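PDB 4YMX: ABC-type amino acid transport system, periplasmic component from Caldanaerobacter subterraneus subsp. tengcongensis MB4, which binds arginine as the periplasmic substrate-binding protein of an amino acid ABC transporter. Local coordinates for residues G42-F47 / L172-D177; M86-L91 / A150-T155; M107-E112 / G221-V226; Y124-V129 / V191-V196. All coordinates share one frame; numbering follows the deposited sequence.

Interaction 1: G42-F47 / L172-D177; sequences GTSADF and LNRVSD. With ARG (arginine), chain C.
Asp46 carries most of the polar contact with 172-177, and its two carboxylate oxygens do different work. OD2 accepts a hydrogen bond from Val175 N at 2.8 Å. The bond is nearly straight, 170° at the hydrogen, and comes in on the anti side, 33° out of the carboxylate plane. Val175 N lies at the N-terminal end of helix 175-183. OD1 takes a hydrogen bond from NH1 of the bound arginine at 2.9 Å, and Ser44 OG adds a weak one. Ser44 O accepts from the ligand NH2.

The charge contact with Arg174 is loose. Its NE lies 4.0 Å from Asp46 OD2, a long salt bridge in which no N-H points at the oxygen. Asp46 CB lies over one face of the Arg174 guanidinium, with CG offset toward the rim. The chain of Arg174 bends at chi2 and chi3, and its NH1 finds a firmer salt bridge with Asp85.

Apolar contact is small. Val175 CG2 meets the edge of the Phe47 ring, 4.1 Å from CD2. One face of that ring is covered by the ligand guanidinium, with NE 3.4 Å above its centre.

Asp46 thus ties the two lobes of this family 3 solute-binding protein to each other and to the ligand. The helix N-terminus and the nearby guanidinium groups would probably stabilise its negative charge in this buried place.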
# COMPACT_ATOMS: atom_id res chain seq x y z
N GLY A 42 -3.08 -10.68 6.41
CA GLY A 42 -3.72 -9.41 6.69
C GLY A 42 -3.40 -8.45 5.56
O GLY A 42 -2.26 -8.41 5.06
N THR A 43 -4.39 -7.68 5.16
CA THR A 43 -4.15 -6.59 4.22
C THR A 43 -5.14 -5.46 4.46
O THR A 43 -6.08 -5.61 5.24
CB THR A 43 -4.20 -7.06 2.75
OG1 THR A 43 -3.65 -6.03 1.92
CG2 THR A 43 -5.63 -7.37 2.27
N SER A 44 -4.90 -4.33 3.79
CA SER A 44 -5.85 -3.22 3.79
C SER A 44 -6.25 -3.02 2.35
O SER A 44 -5.48 -2.48 1.56
CB SER A 44 -5.19 -1.96 4.35
OG SER A 44 -6.10 -0.87 4.36
N ALA A 45 -7.44 -3.49 1.99
CA ALA A 45 -7.84 -3.57 0.58
C ALA A 45 -8.50 -2.29 0.07
O ALA A 45 -9.63 -2.29 -0.47
CB ALA A 45 -8.74 -4.79 0.33
N ASP A 46 -7.76 -1.20 0.22
CA ASP A 46 -8.14 0.13 -0.22
C ASP A 46 -7.06 0.69 -1.14
O ASP A 46 -6.93 1.90 -1.27
CB ASP A 46 -8.28 1.04 1.00
CG ASP A 46 -6.99 1.13 1.83
OD1 ASP A 46 -6.04 0.33 1.62
OD2 ASP A 46 -6.92 2.01 2.70
N PHE A 47 -6.30 -0.20 -1.76
CA PHE A 47 -5.00 0.16 -2.33
C PHE A 47 -4.81 -0.47 -3.70
O PHE A 47 -3.85 -1.23 -3.91
CB PHE A 47 -3.91 -0.31 -1.36
CG PHE A 47 -2.67 0.56 -1.31
CD1 PHE A 47 -1.42 0.02 -1.61
CD2 PHE A 47 -2.74 1.89 -0.92
CE1 PHE A 47 -0.27 0.79 -1.51
CE2 PHE A 47 -1.60 2.66 -0.82
CZ PHE A 47 -0.36 2.12 -1.14
N LEU A 172 -6.65 9.49 8.14
CA LEU A 172 -7.72 8.56 7.79
C LEU A 172 -7.30 7.10 7.95
O LEU A 172 -6.14 6.75 7.71
CB LEU A 172 -8.15 8.79 6.33
CG LEU A 172 -9.00 10.01 5.98
CD1 LEU A 172 -10.28 10.05 6.81
CD2 LEU A 172 -8.22 11.32 6.11
N ASN A 173 -8.25 6.26 8.33
CA ASN A 173 -8.00 4.82 8.36
C ASN A 173 -7.77 4.24 6.97
O ASN A 173 -6.88 3.41 6.79
CB ASN A 173 -9.18 4.09 9.01
CG ASN A 173 -9.28 4.36 10.49
OD1 ASN A 173 -8.28 4.66 11.14
ND2 ASN A 173 -10.48 4.25 11.03
N ARG A 174 -8.58 4.66 6.01
CA ARG A 174 -8.60 4.07 4.68
C ARG A 174 -8.39 5.12 3.59
O ARG A 174 -8.91 6.24 3.66
CB ARG A 174 -9.94 3.35 4.44
CG ARG A 174 -10.22 2.25 5.45
CD ARG A 174 -9.44 1.00 5.11
NE ARG A 174 -10.14 0.18 4.12
CZ ARG A 174 -9.96 -1.13 3.95
NH1 ARG A 174 -9.09 -1.79 4.70
NH2 ARG A 174 -10.66 -1.78 3.03
N VAL A 175 -7.64 4.72 2.57
CA VAL A 175 -7.30 5.61 1.47
C VAL A 175 -8.53 6.12 0.74
O VAL A 175 -8.56 7.26 0.26
CB VAL A 175 -6.34 4.90 0.49
CG1 VAL A 175 -6.07 5.76 -0.74
CG2 VAL A 175 -5.03 4.56 1.20
N SER A 176 -9.56 5.28 0.64
CA SER A 176 -10.78 5.68 -0.06
C SER A 176 -11.39 6.95 0.53
O SER A 176 -11.92 7.78 -0.20
CB SER A 176 -11.79 4.53 -0.06
OG SER A 176 -12.01 4.08 1.26
N ASP A 177 -11.28 7.13 1.84
CA ASP A 177 -11.80 8.33 2.48
C ASP A 177 -10.97 9.57 2.22
O ASP A 177 -11.49 10.68 2.20
CB ASP A 177 -12.00 8.09 3.98
CG ASP A 177 -13.11 7.11 4.24
OD1 ASP A 177 -14.24 7.38 3.80
OD2 ASP A 177 -12.84 6.06 4.86
N ARG C . 3.75 2.02 1.38
CA ARG C . 3.12 2.80 2.47
C ARG C . 3.52 2.25 3.83
O ARG C . 4.15 1.19 3.92
CB ARG C . 1.60 2.79 2.33
CG ARG C . 1.00 1.40 2.26
CD ARG C . -0.52 1.44 2.40
NE ARG C . -1.11 0.17 2.00
CZ ARG C . -2.41 -0.09 2.02
NH1 ARG C . -3.28 0.83 2.42
NH2 ARG C . -2.84 -1.27 1.64
OXT ARG C . 3.23 2.85 4.86

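Interaction 2: M86-L91 / A150-T155; sequences MDFKGL and AVQIGT. With ARG (arginine), chain C.
Phe88 turns the edge of its ring, not a face, to a backbone oxygen: Gly154 O lies in the ring plane, 3.4 Å from CE2. The slightly positive C-H rim suits this carbonyl, which Arg113 also binds. CG of Phe88 stands anti to the backbone N (chi1 -179°), on a side chain that points toward 150-155. Thr155 CG2 packs on CD2 and CE2, 3.6 Å from Phe88 CD2. CD of the bound arginine lies over one face, and the ligand NE comes within 3.4 Å of Phe88 CD1.

At the other end of Phe88, CB touches the amide of Gln152. Gln152 is extended beyond CG, and its OE1 accepts a hydrogen bond from NH1 of the ligand at 2.9 Å. Its NE2 is used by Asn173 O and, weakly, by Asp46 OD2, so the orientation of the amide is set.

Gln152 to Thr155 lie where strand 148-152 runs out into a type II beta turn, ahead of helix 156-161. Within the turn Thr155 OG1 donates to Gln152 O at 2.7 Å. The same hydroxyl sits at the N-cap and accepts from Glu158 N. Gly154 has a positive phi of 91°, and a CB there would also come tight against Lys89 CA.

Nearer the surface, Lys89 and Ile153 lie side by side and point the same way, Lys89 CD 3.7 Å from Ile153 CG2. The amine of Lys89 goes on to Asn173 OD1. Between the two backbones a water accepts from Lys89 N and donates to Ile153 O, each at 2.9 Å.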
# COMPACT_ATOMS: atom_id res chain seq x y z
N MET A 86 -8.45 -5.23 6.97
CA MET A 86 -8.49 -4.36 8.13
C MET A 86 -7.81 -3.03 7.80
O MET A 86 -7.09 -2.91 6.80
CB MET A 86 -7.80 -5.02 9.32
CG MET A 86 -6.30 -5.20 9.14
SD MET A 86 -5.54 -6.16 10.46
CE MET A 86 -6.12 -7.79 10.03
N ASP A 87 -8.03 -2.03 8.66
CA ASP A 87 -7.34 -0.76 8.53
C ASP A 87 -5.83 -0.98 8.50
O ASP A 87 -5.32 -1.80 9.25
CB ASP A 87 -7.69 0.16 9.70
CG ASP A 87 -9.15 0.57 9.72
OD1 ASP A 87 -9.81 0.57 8.66
OD2 ASP A 87 -9.64 0.92 10.81
N PHE A 88 -5.14 -0.28 7.61
CA PHE A 88 -3.69 -0.48 7.46
C PHE A 88 -2.95 -0.38 8.80
O PHE A 88 -2.05 -1.18 9.09
CB PHE A 88 -3.10 0.52 6.46
CG PHE A 88 -1.62 0.36 6.25
CD1 PHE A 88 -1.12 -0.53 5.30
CD2 PHE A 88 -0.71 1.09 7.01
CE1 PHE A 88 0.25 -0.69 5.12
CE2 PHE A 88 0.65 0.95 6.82
CZ PHE A 88 1.14 0.06 5.86
N LYS A 89 -3.34 0.59 9.62
CA LYS A 89 -2.70 0.81 10.91
C LYS A 89 -2.75 -0.40 11.86
O LYS A 89 -1.93 -0.50 12.78
CB LYS A 89 -3.33 2.03 11.60
CG LYS A 89 -4.76 1.80 12.05
CD LYS A 89 -5.39 3.07 12.59
CE LYS A 89 -6.74 2.75 13.22
NZ LYS A 89 -7.40 3.99 13.74
N GLY A 90 -3.71 -1.30 11.64
CA GLY A 90 -3.83 -2.48 12.48
C GLY A 90 -3.02 -3.67 12.01
O GLY A 90 -2.97 -4.69 12.69
N LEU A 91 -2.37 -3.56 10.85
CA LEU A 91 -1.70 -4.73 10.27
C LEU A 91 -0.51 -5.24 11.08
O LEU A 91 -0.44 -6.43 11.39
CB LEU A 91 -1.29 -4.46 8.82
CG LEU A 91 -2.47 -4.36 7.86
CD1 LEU A 91 -1.99 -3.75 6.56
CD2 LEU A 91 -3.10 -5.72 7.60
N ALA A 150 -4.48 15.17 3.54
CA ALA A 150 -5.04 13.88 3.94
C ALA A 150 -4.00 12.78 3.75
O ALA A 150 -3.33 12.71 2.71
CB ALA A 150 -6.29 13.56 3.15
N VAL A 151 -3.85 11.93 4.77
CA VAL A 151 -2.92 10.82 4.76
C VAL A 151 -3.50 9.62 5.50
O VAL A 151 -4.38 9.78 6.35
CB VAL A 151 -1.57 11.17 5.44
CG1 VAL A 151 -0.83 12.24 4.63
CG2 VAL A 151 -1.78 11.62 6.87
N GLN A 152 -2.96 8.45 5.19
CA GLN A 152 -3.39 7.22 5.85
C GLN A 152 -2.59 7.01 7.14
O GLN A 152 -1.35 7.07 7.14
CB GLN A 152 -3.25 6.02 4.91
CG GLN A 152 -3.66 4.70 5.55
CD GLN A 152 -3.85 3.61 4.53
OE1 GLN A 152 -3.02 3.42 3.64
NE2 GLN A 152 -4.97 2.91 4.63
N ILE A 153 -3.31 6.79 8.23
CA ILE A 153 -2.67 6.55 9.52
C ILE A 153 -1.71 5.37 9.47
O ILE A 153 -2.05 4.30 8.97
CB ILE A 153 -3.72 6.28 10.59
CG1 ILE A 153 -4.58 7.52 10.78
CG2 ILE A 153 -3.06 5.91 11.92
CD1 ILE A 153 -5.90 7.20 11.43
N GLY A 154 -0.49 5.59 9.95
CA GLY A 154 0.46 4.51 10.14
C GLY A 154 1.35 4.28 8.93
O GLY A 154 2.08 3.29 8.88
N THR A 155 1.32 5.21 7.98
CA THR A 155 2.05 5.02 6.73
C THR A 155 3.26 5.91 6.52
O THR A 155 3.43 6.94 7.19
CB THR A 155 1.13 5.22 5.50
OG1 THR A 155 0.67 6.58 5.46
CG2 THR A 155 -0.05 4.26 5.53
N ARG C . 3.75 2.02 1.38
CA ARG C . 3.12 2.80 2.47
C ARG C . 3.52 2.25 3.83
O ARG C . 4.15 1.19 3.92
CB ARG C . 1.60 2.79 2.33
CG ARG C . 1.00 1.40 2.26
CD ARG C . -0.52 1.44 2.40
NE ARG C . -1.11 0.17 2.00
CZ ARG C . -2.41 -0.09 2.02
NH1 ARG C . -3.28 0.83 2.42
NH2 ARG C . -2.84 -1.27 1.64
OXT ARG C . 3.23 2.85 4.86
O HOH W 1 -4.69 3.02 8.67

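Interaction 3: M107-E112 / G221-V226; sequences MTPTAE and GSAVAV. With ARG (arginine), chain C.
The site that holds the ligand's alpha-amino and carboxylate groups is built partly here, where Thr108 meets Gly221. Thr108 OG1 donates to Gly221 O at 2.8 Å, in the plane of the carbonyl. It also accepts a hydrogen bond from the ligand N at 3.2 Å, and Thr108 N donates to the ligand O at 2.9 Å, nearly straight. OG1 stands beside the backbone N (chi1 -59°), and there the hydroxyl and N-H of one residue meet the amine and the carboxylate. A valine here would remove the hydroxyl, and would probably leave Gly221 O and the ligand amine each without this partner.

Strand 222-227 belongs to the mixed five-stranded sheet of one lobe, and the loop after strand 102-103 continues beside it. Ala223 N donates to Met107 O at 2.8 Å, and a water bridges Met107 N and Ala223 O.

The apolar contacts follow the strand. Pro109, the centre of an inverse gamma turn, sets CG 3.9 Å from Ala223 CB. Met107 holds CG anti to its backbone N (chi1 179°), and its SD rests 4.2 Å from Ala225 CB. Leu91 and Ile92 of helix 91-96 also touch Met107.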
# COMPACT_ATOMS: atom_id res chain seq x y z
N MET A 107 3.48 -2.71 1.66
CA MET A 107 4.05 -2.23 2.90
C MET A 107 5.56 -2.05 2.81
O MET A 107 6.30 -2.97 2.45
CB MET A 107 3.70 -3.18 4.05
CG MET A 107 4.31 -2.73 5.36
SD MET A 107 3.88 -3.75 6.78
CE MET A 107 2.18 -3.23 7.05
N THR A 108 6.01 -0.86 3.17
CA THR A 108 7.43 -0.52 3.06
C THR A 108 8.22 -1.08 4.24
O THR A 108 7.83 -0.90 5.39
CB THR A 108 7.61 1.00 2.96
OG1 THR A 108 6.90 1.48 1.81
CG2 THR A 108 9.08 1.36 2.84
N PRO A 109 9.35 -1.76 3.97
CA PRO A 109 10.13 -2.31 5.07
C PRO A 109 11.03 -1.26 5.73
O PRO A 109 12.24 -1.29 5.55
CB PRO A 109 10.98 -3.39 4.39
CG PRO A 109 11.15 -2.91 2.99
CD PRO A 109 9.83 -2.23 2.66
N THR A 110 10.43 -0.37 6.51
CA THR A 110 11.18 0.71 7.15
C THR A 110 12.04 0.20 8.30
O THR A 110 11.72 -0.82 8.91
CB THR A 110 10.24 1.81 7.69
OG1 THR A 110 9.47 1.29 8.79
CG2 THR A 110 9.30 2.28 6.61
N ALA A 111 13.12 0.92 8.59
CA ALA A 111 13.98 0.56 9.71
C ALA A 111 13.16 0.49 11.00
O ALA A 111 13.36 -0.42 11.83
CB ALA A 111 15.11 1.57 9.84
N GLU A 112 12.24 1.43 11.17
CA GLU A 112 11.39 1.45 12.36
C GLU A 112 10.56 0.17 12.48
O GLU A 112 10.50 -0.45 13.55
CB GLU A 112 10.48 2.68 12.34
CG GLU A 112 9.50 2.75 13.49
CD GLU A 112 10.16 3.03 14.83
OE1 GLU A 112 9.46 2.95 15.86
OE2 GLU A 112 11.37 3.35 14.87
N GLY A 221 9.44 1.26 -1.56
CA GLY A 221 9.37 -0.15 -1.89
C GLY A 221 8.36 -0.89 -1.04
O GLY A 221 7.94 -0.41 0.01
N SER A 222 7.98 -2.08 -1.51
CA SER A 222 7.05 -2.94 -0.78
C SER A 222 7.65 -4.32 -0.54
O SER A 222 8.37 -4.86 -1.38
CB SER A 222 5.74 -3.07 -1.55
OG SER A 222 5.16 -1.79 -1.72
N ALA A 223 7.35 -4.88 0.63
CA ALA A 223 7.84 -6.20 1.02
C ALA A 223 6.79 -6.91 1.85
O ALA A 223 5.87 -6.27 2.36
CB ALA A 223 9.15 -6.08 1.81
N VAL A 224 6.92 -8.23 1.99
CA VAL A 224 6.01 -9.01 2.81
C VAL A 224 6.49 -8.98 4.25
O VAL A 224 7.69 -9.10 4.51
CB VAL A 224 5.94 -10.48 2.33
CG1 VAL A 224 5.07 -11.31 3.26
CG2 VAL A 224 5.40 -10.54 0.91
N ALA A 225 5.57 -8.78 5.19
CA ALA A 225 5.91 -8.83 6.61
C ALA A 225 5.44 -10.11 7.27
O ALA A 225 4.35 -10.63 6.98
CB ALA A 225 5.34 -7.63 7.36
N VAL A 226 6.31 -10.67 8.11
CA VAL A 226 5.95 -11.80 8.97
C VAL A 226 6.32 -11.46 10.40
O VAL A 226 7.07 -10.51 10.66
CB VAL A 226 6.62 -13.14 8.56
CG1 VAL A 226 6.24 -13.53 7.13
CG2 VAL A 226 8.14 -13.08 8.72
N ARG C . 3.75 2.02 1.38
CA ARG C . 3.12 2.80 2.47
C ARG C . 3.52 2.25 3.83
O ARG C . 4.15 1.19 3.92
CB ARG C . 1.60 2.79 2.33
CG ARG C . 1.00 1.40 2.26
CD ARG C . -0.52 1.44 2.40
NE ARG C . -1.11 0.17 2.00
CZ ARG C . -2.41 -0.09 2.02
NH1 ARG C . -3.28 0.83 2.42
NH2 ARG C . -2.84 -1.27 1.64
OXT ARG C . 3.23 2.85 4.86
O HOH W 2 3.46 -5.62 1.37

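Interaction 4: Y124-V129 / V191-V196; sequences YDSRQV and VVEDTV. With ARG (arginine), chain C.
Gln128 and Glu193 approach each other obliquely, with amide and carboxylate planes 58° apart. NE2 reaches Glu193 OE1 in a weak hydrogen bond of 3.4 Å. Gln128 bends at chi2 (-60°), which turns CD back; NE2 then reaches 191-196 although the CB bond leads away. Its OE1 is bound to Ser157 and also touches Val191 CG1; the two side chains cross at about a right angle.

Glu193 OE1 takes a hydrogen bond from the ligand N at 2.8 Å. A water lies between Glu193 OE2 and Ser126 OG, within bonding distance of both. Ser126 OG is itself bound by Gly221 N. An alanine in place of Glu193 would probably leave the ligand amine without its carboxylate partner and weaken its hold.

Val129 CG1 packs on Asp194 CB at 3.6 Å. Asp194 OD1 is bound to Tyr211.

The backbones join strands 128-133 and 189-193 as antiparallel neighbours. Val129 and Val192 form a hydrogen-bonded pair, Val129 N to Val192 O at 2.9 Å. Asp194 N, in the first turn of helix 194-201, donates to Arg127 O at 2.9 Å.

Glu193 thus brings a negative charge from the C-terminal end of a central strand to the ligand's ammonium, consistent with binding a free amino acid.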
# COMPACT_ATOMS: atom_id res chain seq x y z
N TYR A 124 8.46 -4.91 -5.10
CA TYR A 124 8.08 -3.82 -6.01
C TYR A 124 8.59 -2.49 -5.48
O TYR A 124 8.72 -2.32 -4.28
CB TYR A 124 6.56 -3.79 -6.21
CG TYR A 124 6.16 -3.26 -7.58
CD1 TYR A 124 6.53 -3.93 -8.73
CD2 TYR A 124 5.44 -2.08 -7.72
CE1 TYR A 124 6.18 -3.46 -9.99
CE2 TYR A 124 5.09 -1.59 -8.97
CZ TYR A 124 5.47 -2.29 -10.10
OH TYR A 124 5.13 -1.82 -11.36
N ASP A 125 8.88 -1.55 -6.37
CA ASP A 125 9.33 -0.24 -5.95
C ASP A 125 8.08 0.61 -5.65
O ASP A 125 6.95 0.20 -5.95
CB ASP A 125 10.20 0.38 -7.04
CG ASP A 125 10.94 1.63 -6.58
OD1 ASP A 125 11.06 1.85 -5.35
OD2 ASP A 125 11.42 2.37 -7.46
N SER A 126 8.27 1.77 -5.05
CA SER A 126 7.16 2.71 -4.92
C SER A 126 7.67 4.14 -4.80
O SER A 126 8.85 4.37 -4.51
CB SER A 126 6.26 2.37 -3.71
OG SER A 126 6.96 2.50 -2.49
N ARG A 127 6.77 5.09 -5.03
CA ARG A 127 7.08 6.52 -5.00
C ARG A 127 5.90 7.29 -4.41
O ARG A 127 4.76 7.05 -4.78
CB ARG A 127 7.35 7.02 -6.42
CG ARG A 127 7.65 8.51 -6.53
CD ARG A 127 7.49 9.01 -7.97
NE ARG A 127 8.33 8.27 -8.91
CZ ARG A 127 9.60 8.57 -9.17
NH1 ARG A 127 10.18 9.58 -8.55
NH2 ARG A 127 10.29 7.85 -10.04
N GLN A 128 6.19 8.20 -3.48
CA GLN A 128 5.17 9.09 -2.93
C GLN A 128 4.90 10.23 -3.90
O GLN A 128 5.83 10.80 -4.49
CB GLN A 128 5.63 9.69 -1.60
CG GLN A 128 5.92 8.66 -0.53
CD GLN A 128 4.70 7.84 -0.20
OE1 GLN A 128 3.63 8.38 0.09
NE2 GLN A 128 4.85 6.52 -0.25
N VAL A 129 3.62 10.56 -4.06
CA VAL A 129 3.23 11.72 -4.84
C VAL A 129 2.16 12.51 -4.10
O VAL A 129 1.66 12.09 -3.05
CB VAL A 129 2.68 11.33 -6.23
CG1 VAL A 129 3.68 10.47 -7.00
CG2 VAL A 129 1.32 10.64 -6.12
N VAL A 191 -1.36 12.78 0.19
CA VAL A 191 -0.08 12.14 -0.09
C VAL A 191 -0.29 10.64 -0.13
O VAL A 191 -0.82 10.06 0.83
CB VAL A 191 1.01 12.49 0.95
CG1 VAL A 191 2.30 11.73 0.66
CG2 VAL A 191 1.27 13.99 0.96
N VAL A 192 0.11 10.01 -1.23
CA VAL A 192 -0.17 8.59 -1.46
C VAL A 192 0.75 8.10 -2.56
O VAL A 192 1.34 8.91 -3.27
CB VAL A 192 -1.67 8.38 -1.82
CG1 VAL A 192 -1.98 8.92 -3.21
CG2 VAL A 192 -2.09 6.92 -1.69
N GLU A 193 0.92 6.78 -2.68
CA GLU A 193 1.80 6.24 -3.70
C GLU A 193 1.26 6.47 -5.10
O GLU A 193 0.05 6.45 -5.33
CB GLU A 193 2.07 4.75 -3.45
CG GLU A 193 3.32 4.51 -2.65
CD GLU A 193 3.11 3.50 -1.55
OE1 GLU A 193 2.73 3.91 -0.44
OE2 GLU A 193 3.35 2.31 -1.80
N ASP A 194 2.20 6.67 -6.02
CA ASP A 194 1.92 7.00 -7.42
C ASP A 194 0.98 6.00 -8.09
O ASP A 194 -0.01 6.37 -8.70
CB ASP A 194 3.25 7.05 -8.18
CG ASP A 194 3.08 7.48 -9.63
OD1 ASP A 194 2.16 8.25 -9.94
OD2 ASP A 194 3.91 7.05 -10.47
N THR A 195 1.30 4.71 -7.99
CA THR A 195 0.50 3.71 -8.70
C THR A 195 -0.92 3.65 -8.17
O THR A 195 -1.87 3.41 -8.92
CB THR A 195 1.13 2.33 -8.65
OG1 THR A 195 1.33 1.94 -7.28
CG2 THR A 195 2.46 2.32 -9.39
N VAL A 196 -1.07 3.87 -6.87
CA VAL A 196 -2.40 3.90 -6.28
C VAL A 196 -3.18 5.16 -6.68
O VAL A 196 -4.38 5.07 -7.00
CB VAL A 196 -2.31 3.74 -4.75
CG1 VAL A 196 -3.68 3.85 -4.12
CG2 VAL A 196 -1.70 2.38 -4.41
N ARG C . 3.75 2.02 1.38
CA ARG C . 3.12 2.80 2.47
C ARG C . 3.52 2.25 3.83
O ARG C . 4.15 1.19 3.92
CB ARG C . 1.60 2.79 2.33
CG ARG C . 1.00 1.40 2.26
CD ARG C . -0.52 1.44 2.40
NE ARG C . -1.11 0.17 2.00
CZ ARG C . -2.41 -0.09 2.02
NH1 ARG C . -3.28 0.83 2.42
NH2 ARG C . -2.84 -1.27 1.64
OXT ARG C . 3.23 2.85 4.86
O HOH W 3 5.46 0.98 -0.90
O HOH W 4 6.44 6.03 -9.92

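All four contacts surround the same bound arginine. Interactions 1 and 2 adjoin, with centres about 7 Å apart, and both join segments of the two lobes near the ligand guanidinium. Interaction 3 lies about 17 Å from interaction 1, centre to centre, in the sheet that also holds strand 38-43. Interaction 4 lies in the second five-stranded sheet, where strand 148-152 of interaction 2 neighbours strand 189-193. A probable hydrogen bond from Ser222 N to Tyr124 O joins interactions 3 and 4 within the first sheet. Along the chain, first segments 42-47, 86-91, 107-112 and 124-129 come before all the second ones. This fits a two-lobed binding protein closed around its ligand.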